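Local coordinates for Ro sixty-related protein, RSR (PDB 2NVO) that binds small RNAs that accumulate during recovery from ultraviolet irradiation and contributes to the resistance of Deinococcus radiodurans to such damage, at residues A[193-197]-A[198-202]; A[318-321]-A[322-326]; A[447-450]-A[451-455]. All blocks are in the same frame, centred on the assembly; numbering follows the deposited sequence.

Contact 1: A[193-197]-A[198-202]; sequences PKTDD and AARNA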
loop_
_atom_site.group_PDB
_atom_site.type_symbol
_atom_site.label_atom_id
_atom_site.label_comp_id
_atom_site.label_asym_id
_atom_site.label_seq_id
_atom_site.Cartn_x
_atom_site.Cartn_y
_atom_site.Cartn_z
ATOM N N PRO A 193 -28.340 -14.673 6.792
ATOM C CA PRO A 193 -28.508 -13.644 7.828
ATOM C C PRO A 193 -29.949 -13.133 7.901
ATOM O O PRO A 193 -30.647 -13.071 6.884
ATOM C CB PRO A 193 -27.600 -12.498 7.357
ATOM C CG PRO A 193 -26.815 -13.035 6.191
ATOM C CD PRO A 193 -27.587 -14.183 5.627
ATOM N N LYS A 194 -30.384 -12.752 9.094
ATOM C CA LYS A 194 -31.636 -12.013 9.238
ATOM C C LYS A 194 -31.464 -10.924 10.288
ATOM O O LYS A 194 -31.038 -11.188 11.405
ATOM C CB LYS A 194 -32.792 -12.925 9.622
ATOM C CG LYS A 194 -34.151 -12.218 9.560
ATOM C CD LYS A 194 -35.255 -13.062 10.181
ATOM C CE LYS A 194 -36.620 -12.706 9.608
ATOM N NZ LYS A 194 -37.704 -13.621 10.096
ATOM N N THR A 195 -31.774 -9.694 9.907
ATOM C CA THR A 195 -31.666 -8.572 10.824
ATOM C C THR A 195 -33.045 -8.277 11.410
ATOM O O THR A 195 -34.039 -8.842 10.980
ATOM C CB THR A 195 -31.153 -7.328 10.106
ATOM O OG1 THR A 195 -32.163 -6.841 9.208
ATOM C CG2 THR A 195 -29.891 -7.660 9.318
ATOM N N ASP A 196 -33.093 -7.390 12.392
ATOM C CA ASP A 196 -34.364 -6.963 12.952
ATOM C C ASP A 196 -35.082 -6.040 11.973
ATOM O O ASP A 196 -36.302 -6.067 11.889
ATOM C CB ASP A 196 -34.158 -6.252 14.298
ATOM C CG ASP A 196 -33.124 -5.145 14.224
ATOM O OD1 ASP A 196 -33.248 -4.159 14.973
ATOM O OD2 ASP A 196 -32.176 -5.253 13.416
ATOM N N ASP A 197 -34.334 -5.234 11.220
ATOM C CA ASP A 197 -34.972 -4.200 10.408
ATOM C C ASP A 197 -35.171 -4.578 8.947
ATOM O O ASP A 197 -34.287 -5.163 8.301
ATOM C CB ASP A 197 -34.208 -2.887 10.496
ATOM C CG ASP A 197 -32.846 -2.988 9.891
ATOM O OD1 ASP A 197 -32.612 -2.338 8.848
ATOM O OD2 ASP A 197 -32.025 -3.748 10.446
ATOM N N ALA A 198 -36.338 -4.208 8.433
ATOM C CA ALA A 198 -36.768 -4.618 7.101
ATOM C C ALA A 198 -35.883 -4.054 5.993
ATOM O O ALA A 198 -35.737 -4.676 4.941
ATOM C CB ALA A 198 -38.216 -4.227 6.870
ATOM N N ALA A 199 -35.316 -2.874 6.230
ATOM C CA ALA A 199 -34.458 -2.223 5.246
ATOM C C ALA A 199 -33.251 -3.106 4.944
ATOM O O ALA A 199 -32.984 -3.448 3.791
ATOM C CB ALA A 199 -34.008 -0.857 5.745
ATOM N N ARG A 200 -32.536 -3.492 5.992
ATOM C CA ARG A 200 -31.358 -4.321 5.822
ATOM C C ARG A 200 -31.677 -5.700 5.256
ATOM O O ARG A 200 -30.914 -6.219 4.441
ATOM C CB ARG A 200 -30.573 -4.419 7.120
ATOM C CG ARG A 200 -29.777 -3.164 7.406
ATOM C CD ARG A 200 -28.792 -3.411 8.512
ATOM N NE ARG A 200 -29.459 -3.924 9.703
ATOM C CZ ARG A 200 -28.818 -4.356 10.782
ATOM N NH1 ARG A 200 -27.493 -4.329 10.817
ATOM N NH2 ARG A 200 -29.502 -4.809 11.826
ATOM N N ASN A 201 -32.802 -6.280 5.670
ATOM C CA ASN A 201 -33.231 -7.565 5.124
ATOM C C ASN A 201 -33.533 -7.435 3.638
ATOM O O ASN A 201 -33.342 -8.373 2.865
ATOM C CB ASN A 201 -34.464 -8.093 5.862
ATOM C CG ASN A 201 -34.124 -8.679 7.220
ATOM O OD1 ASN A 201 -32.994 -9.093 7.461
ATOM N ND2 ASN A 201 -35.107 -8.718 8.115
ATOM N N ALA A 202 -34.024 -6.258 3.261
ATOM C CA ALA A 202 -34.349 -5.956 1.877
ATOM C C ALA A 202 -33.089 -5.911 1.009
ATOM O O ALA A 202 -33.093 -6.407 -0.122
ATOM C CB ALA A 202 -35.117 -4.638 1.789
#
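The carboxylate of D197 lies nearly coplanar with the guanidinium of R200, and the two side chains cross at about a right angle. D197 OD2 offers its syn lone pair to R200 NE at 2.7 Å, forming a salt bridge, while NH2 makes a weak bond to the same oxygen. D196 OD2 makes a salt bridge to R200 NH2 (3.1 Å), its hydrogen bond weak and its carboxylate turned 80° from the guanidinium plane. The methyl CG2 of T195 lies over one face of this group.

D197 is also the N-cap of helix 198-209, where the TROVE chain enters from the loop after helix 184-191, in a region inferred by similarity to bind RNA. Its chi1 of 66° sets CG between the backbone N and the carbonyl carbon; D197 OD1 accepts R200 N at 3.1 Å from above the carboxylate plane, 52° out of it. The amide of N201 runs back past T195: N201 OD1 takes T195 N on a lone pair at 2.8 Å, and N201 ND2 donates to T195 O. R200 NH1 bonds A164 O in the short link after helix 151-163. Meeting both arginine and helix start, D197 probably stays ionised.

Contact 2: A[318-321]-A[322-326]; sequences ALKA and RLVYA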
loop_
_atom_site.group_PDB
_atom_site.type_symbol
_atom_site.label_atom_id
_atom_site.label_comp_id
_atom_site.label_asym_id
_atom_site.label_seq_id
_atom_site.Cartn_x
_atom_site.Cartn_y
_atom_site.Cartn_z
ATOM N N ALA A 318 3.181 12.058 -4.875
ATOM C CA ALA A 318 3.151 13.194 -5.766
ATOM C C ALA A 318 4.127 12.982 -6.917
ATOM O O ALA A 318 3.833 13.336 -8.047
ATOM C CB ALA A 318 3.466 14.500 -5.004
ATOM N N LEU A 319 5.293 12.409 -6.623
ATOM C CA LEU A 319 6.269 12.164 -7.682
ATOM C C LEU A 319 5.668 11.190 -8.703
ATOM O O LEU A 319 5.748 11.434 -9.889
ATOM C CB LEU A 319 7.603 11.639 -7.124
ATOM C CG LEU A 319 8.716 11.442 -8.168
ATOM C CD1 LEU A 319 8.885 12.659 -9.085
ATOM C CD2 LEU A 319 10.062 11.075 -7.487
ATOM N N LYS A 320 5.053 10.111 -8.237
ATOM C CA LYS A 320 4.442 9.141 -9.148
ATOM C C LYS A 320 3.359 9.804 -10.009
ATOM O O LYS A 320 3.314 9.624 -11.230
ATOM C CB LYS A 320 3.860 7.950 -8.380
ATOM C CG LYS A 320 3.044 7.003 -9.266
ATOM C CD LYS A 320 2.310 5.949 -8.447
ATOM C CE LYS A 320 1.542 4.982 -9.355
ATOM N NZ LYS A 320 1.131 3.746 -8.620
ATOM N N ALA A 321 2.489 10.594 -9.375
ATOM C CA ALA A 321 1.430 11.260 -10.134
ATOM C C ALA A 321 1.988 12.160 -11.225
ATOM O O ALA A 321 1.467 12.193 -12.331
ATOM C CB ALA A 321 0.459 12.035 -9.197
ATOM N N ARG A 322 3.048 12.895 -10.916
ATOM C CA ARG A 322 3.671 13.761 -11.896
ATOM C C ARG A 322 4.247 12.973 -13.070
ATOM O O ARG A 322 4.014 13.307 -14.227
ATOM C CB ARG A 322 4.790 14.596 -11.284
ATOM C CG ARG A 322 5.541 15.376 -12.342
ATOM C CD ARG A 322 6.323 16.518 -11.783
ATOM N NE ARG A 322 7.481 16.102 -10.999
ATOM C CZ ARG A 322 8.605 15.601 -11.508
ATOM N NH1 ARG A 322 8.729 15.417 -12.815
ATOM N NH2 ARG A 322 9.614 15.292 -10.700
ATOM N N LEU A 323 5.001 11.923 -12.770
ATOM C CA LEU A 323 5.642 11.135 -13.824
ATOM C C LEU A 323 4.576 10.469 -14.685
ATOM O O LEU A 323 4.657 10.512 -15.890
ATOM C CB LEU A 323 6.591 10.082 -13.225
ATOM C CG LEU A 323 7.801 10.651 -12.464
ATOM C CD1 LEU A 323 8.547 9.582 -11.634
ATOM C CD2 LEU A 323 8.753 11.358 -13.400
ATOM N N VAL A 324 3.584 9.851 -14.057
ATOM C CA VAL A 324 2.499 9.180 -14.792
ATOM C C VAL A 324 1.778 10.168 -15.705
ATOM O O VAL A 324 1.547 9.907 -16.897
ATOM C CB VAL A 324 1.474 8.545 -13.839
ATOM C CG1 VAL A 324 0.224 8.095 -14.617
ATOM C CG2 VAL A 324 2.088 7.357 -13.112
ATOM N N TYR A 325 1.435 11.321 -15.135
ATOM C CA TYR A 325 0.717 12.349 -15.868
ATOM C C TYR A 325 1.535 12.945 -17.003
ATOM O O TYR A 325 1.015 13.185 -18.087
ATOM C CB TYR A 325 0.243 13.454 -14.899
ATOM C CG TYR A 325 -0.437 14.619 -15.578
ATOM C CD1 TYR A 325 -1.617 14.438 -16.288
ATOM C CD2 TYR A 325 0.103 15.900 -15.509
ATOM C CE1 TYR A 325 -2.240 15.517 -16.925
ATOM C CE2 TYR A 325 -0.503 16.969 -16.134
ATOM C CZ TYR A 325 -1.674 16.773 -16.837
ATOM O OH TYR A 325 -2.270 17.841 -17.454
ATOM N N ALA A 326 2.822 13.176 -16.768
ATOM C CA ALA A 326 3.636 13.874 -17.752
ATOM C C ALA A 326 3.875 13.040 -19.006
ATOM O O ALA A 326 4.310 13.570 -20.028
ATOM C CB ALA A 326 4.963 14.334 -17.147
HETATM O O HOH W 1 6.259 15.725 -8.184
#
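L319 CD1 and the guanidinium of R322 meet at an oblique angle, with CD1 3.2 Å from NH2 of R322, a tight approach of a methyl group to a polar nitrogen. One turn further on, L319 CG touches CD1 of L323 at 3.9 Å, an apolar pair spaced i to i+4 along the helix. K320 and V324 repeat that spacing: the two side chains lie side by side and point the same way, with K320 CG 4.0 Å from V324 CG2.

Behind these contacts stands an unbroken ladder of backbone bonds, from R322 N to A318 O through to Y325 N to A321 O, which fixes the pitch of the turn. The arginine chain is extended as far as CD and then bends at chi3 (70°), and with the further turn at chi4 the guanidinium comes to L319. A water accepts from R322 NE at 3.1 Å and gives a weak bond to A318 O, a carbonyl that thereby serves both the helix and the solvent molecule.

On the TROVE side, A321 meets L275 of helix 271-283, R322 lies against V344 and L347 of helix 341-354, and Y325 packs its ring nearly parallel to W337 while its OH bonds V340 N. L319 and L323 rest on L386 and on M390 of helix 388-402. Helix 315-326 thus lies between TROVE helices and the VWFA-like domain, consistent with the closing of the ring.

Contact 3: A[447-450]-A[451-455]; sequences ILWA and AQERL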
loop_
_atom_site.group_PDB
_atom_site.type_symbol
_atom_site.label_atom_id
_atom_site.label_comp_id
_atom_site.label_asym_id
_atom_site.label_seq_id
_atom_site.Cartn_x
_atom_site.Cartn_y
_atom_site.Cartn_z
ATOM N N ILE A 447 28.300 -0.278 7.156
ATOM C CA ILE A 447 28.335 -0.654 8.562
ATOM C C ILE A 447 29.766 -0.759 9.070
ATOM O O ILE A 447 30.073 -0.335 10.186
ATOM C CB ILE A 447 27.598 -1.968 8.799
ATOM C CG1 ILE A 447 26.184 -1.882 8.228
ATOM C CG2 ILE A 447 27.554 -2.311 10.300
ATOM C CD1 ILE A 447 25.559 -3.217 8.005
ATOM N N LEU A 448 30.634 -1.351 8.259
ATOM C CA LEU A 448 32.052 -1.388 8.577
ATOM C C LEU A 448 32.591 0.048 8.665
ATOM O O LEU A 448 33.316 0.397 9.601
ATOM C CB LEU A 448 32.812 -2.190 7.521
ATOM C CG LEU A 448 32.464 -3.665 7.312
ATOM C CD1 LEU A 448 33.184 -4.182 6.082
ATOM C CD2 LEU A 448 32.827 -4.539 8.537
ATOM N N TRP A 449 32.226 0.885 7.698
ATOM C CA TRP A 449 32.706 2.256 7.657
ATOM C C TRP A 449 32.296 3.039 8.899
ATOM O O TRP A 449 33.116 3.732 9.489
ATOM C CB TRP A 449 32.199 2.976 6.412
ATOM C CG TRP A 449 32.631 4.422 6.320
ATOM C CD1 TRP A 449 33.812 4.896 5.814
ATOM C CD2 TRP A 449 31.866 5.576 6.699
ATOM N NE1 TRP A 449 33.837 6.267 5.870
ATOM C CE2 TRP A 449 32.663 6.713 6.416
ATOM C CE3 TRP A 449 30.598 5.759 7.276
ATOM C CZ2 TRP A 449 32.237 8.012 6.689
ATOM C CZ3 TRP A 449 30.168 7.060 7.542
ATOM C CH2 TRP A 449 30.984 8.173 7.240
ATOM N N ALA A 450 31.028 2.938 9.283
ATOM C CA ALA A 450 30.527 3.697 10.426
ATOM C C ALA A 450 31.257 3.299 11.716
ATOM O O ALA A 450 31.546 4.153 12.559
ATOM C CB ALA A 450 29.019 3.513 10.596
ATOM N N ALA A 451 31.542 2.013 11.871
ATOM C CA ALA A 451 32.245 1.539 13.075
ATOM C C ALA A 451 33.672 2.075 13.104
ATOM O O ALA A 451 34.147 2.554 14.138
ATOM C CB ALA A 451 32.244 0.031 13.141
ATOM N N GLN A 452 34.339 2.005 11.955
ATOM C CA GLN A 452 35.654 2.600 11.766
ATOM C C GLN A 452 35.664 4.092 12.111
ATOM O O GLN A 452 36.615 4.602 12.711
ATOM C CB GLN A 452 36.100 2.395 10.318
ATOM C CG GLN A 452 37.498 2.899 10.007
ATOM C CD GLN A 452 38.041 2.346 8.693
ATOM O OE1 GLN A 452 37.313 1.735 7.907
ATOM N NE2 GLN A 452 39.332 2.559 8.455
ATOM N N GLU A 453 34.608 4.800 11.725
ATOM C CA GLU A 453 34.520 6.233 11.989
ATOM C C GLU A 453 33.887 6.530 13.351
ATOM O O GLU A 453 33.671 7.678 13.687
ATOM C CB GLU A 453 33.732 6.946 10.878
ATOM C CG GLU A 453 34.291 6.735 9.456
ATOM C CD GLU A 453 35.781 7.044 9.336
ATOM O OE1 GLU A 453 36.190 8.179 9.663
ATOM O OE2 GLU A 453 36.550 6.150 8.905
ATOM N N ARG A 454 33.588 5.484 14.114
ATOM C CA ARG A 454 32.848 5.609 15.367
ATOM C C ARG A 454 31.635 6.541 15.259
ATOM O O ARG A 454 31.364 7.354 16.157
ATOM C CB ARG A 454 33.788 6.010 16.515
ATOM C CG ARG A 454 34.999 5.084 16.638
ATOM C CD ARG A 454 35.948 5.512 17.757
ATOM N NE ARG A 454 36.083 6.965 17.835
ATOM C CZ ARG A 454 35.387 7.733 18.671
ATOM N NH1 ARG A 454 34.506 7.188 19.506
ATOM N NH2 ARG A 454 35.566 9.046 18.669
ATOM N N LEU A 455 30.908 6.409 14.147
ATOM C CA LEU A 455 29.667 7.143 13.928
ATOM C C LEU A 455 28.500 6.392 14.562
ATOM O O LEU A 455 28.331 5.191 14.345
ATOM C CB LEU A 455 29.404 7.312 12.427
ATOM C CG LEU A 455 28.197 8.156 12.031
ATOM C CD1 LEU A 455 28.416 9.623 12.421
ATOM C CD2 LEU A 455 27.888 8.012 10.523
#
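I447 O receives A451 N at 3.2 Å, opening a run of backbone bonds that L448 O continues by accepting Q452 N. The side chain of I447 turns instead to F460 of strand 459-464 and to A478 and L479 of helix 475-486, joining the helix to the interior of the VWFA-like domain.

W449 carries the main side-chain contact. With CG anti to the backbone N (chi1 178°), the indole extends outward across the helix axis, and E453 from the next turn comes over it. E453 CG sits over one face of W449, offset toward the rim, 3.7 Å from the centroid of the five-membered ring and 21° off its normal, a CH-pi contact. A bend at chi2 folds the glutamate chain over the indole; its carboxylate plane lies 22° from that of the ring. W449 CZ3 meets L455 CD2 at 3.9 Å. The indole also meets F415 edge-to-face and touches L407 and M409 of strand 405-411.

A450 O accepts L455 N at 2.8 Å, and A450 CB lies 4.2 Å from L455 CB. With R454 N bonded to A451 O at 3.0 Å and R454 at positive phi, this is a Schellman motif. The two backbone bonds end the helix and bring L455 against A450 and the indole; the direct contact with one ring face is made by the E453 CG methylene, while the carboxylate stays near, E453 OE2 4.1 Å from W449 NE1.

How the contacts relate
All three contacts are local, each within one short run of chain, yet they differ with their place in the ring-shaped monomer. Contact 1 lies at the surface of the TROVE domain and begins a helix with charged and amide groups. Contact 2, in the same domain, its centre 46 Å from that of contact 1, is partly buried; it runs along a helix and joins aliphatic groups with an arginine and a water. Contact 3 belongs to the VWFA-like domain, on the opposite side of the chain's centre from contact 1; it is also partly buried, but ends a helix by a Schellman motif, with an indole and leucine against the sheet. None touches another.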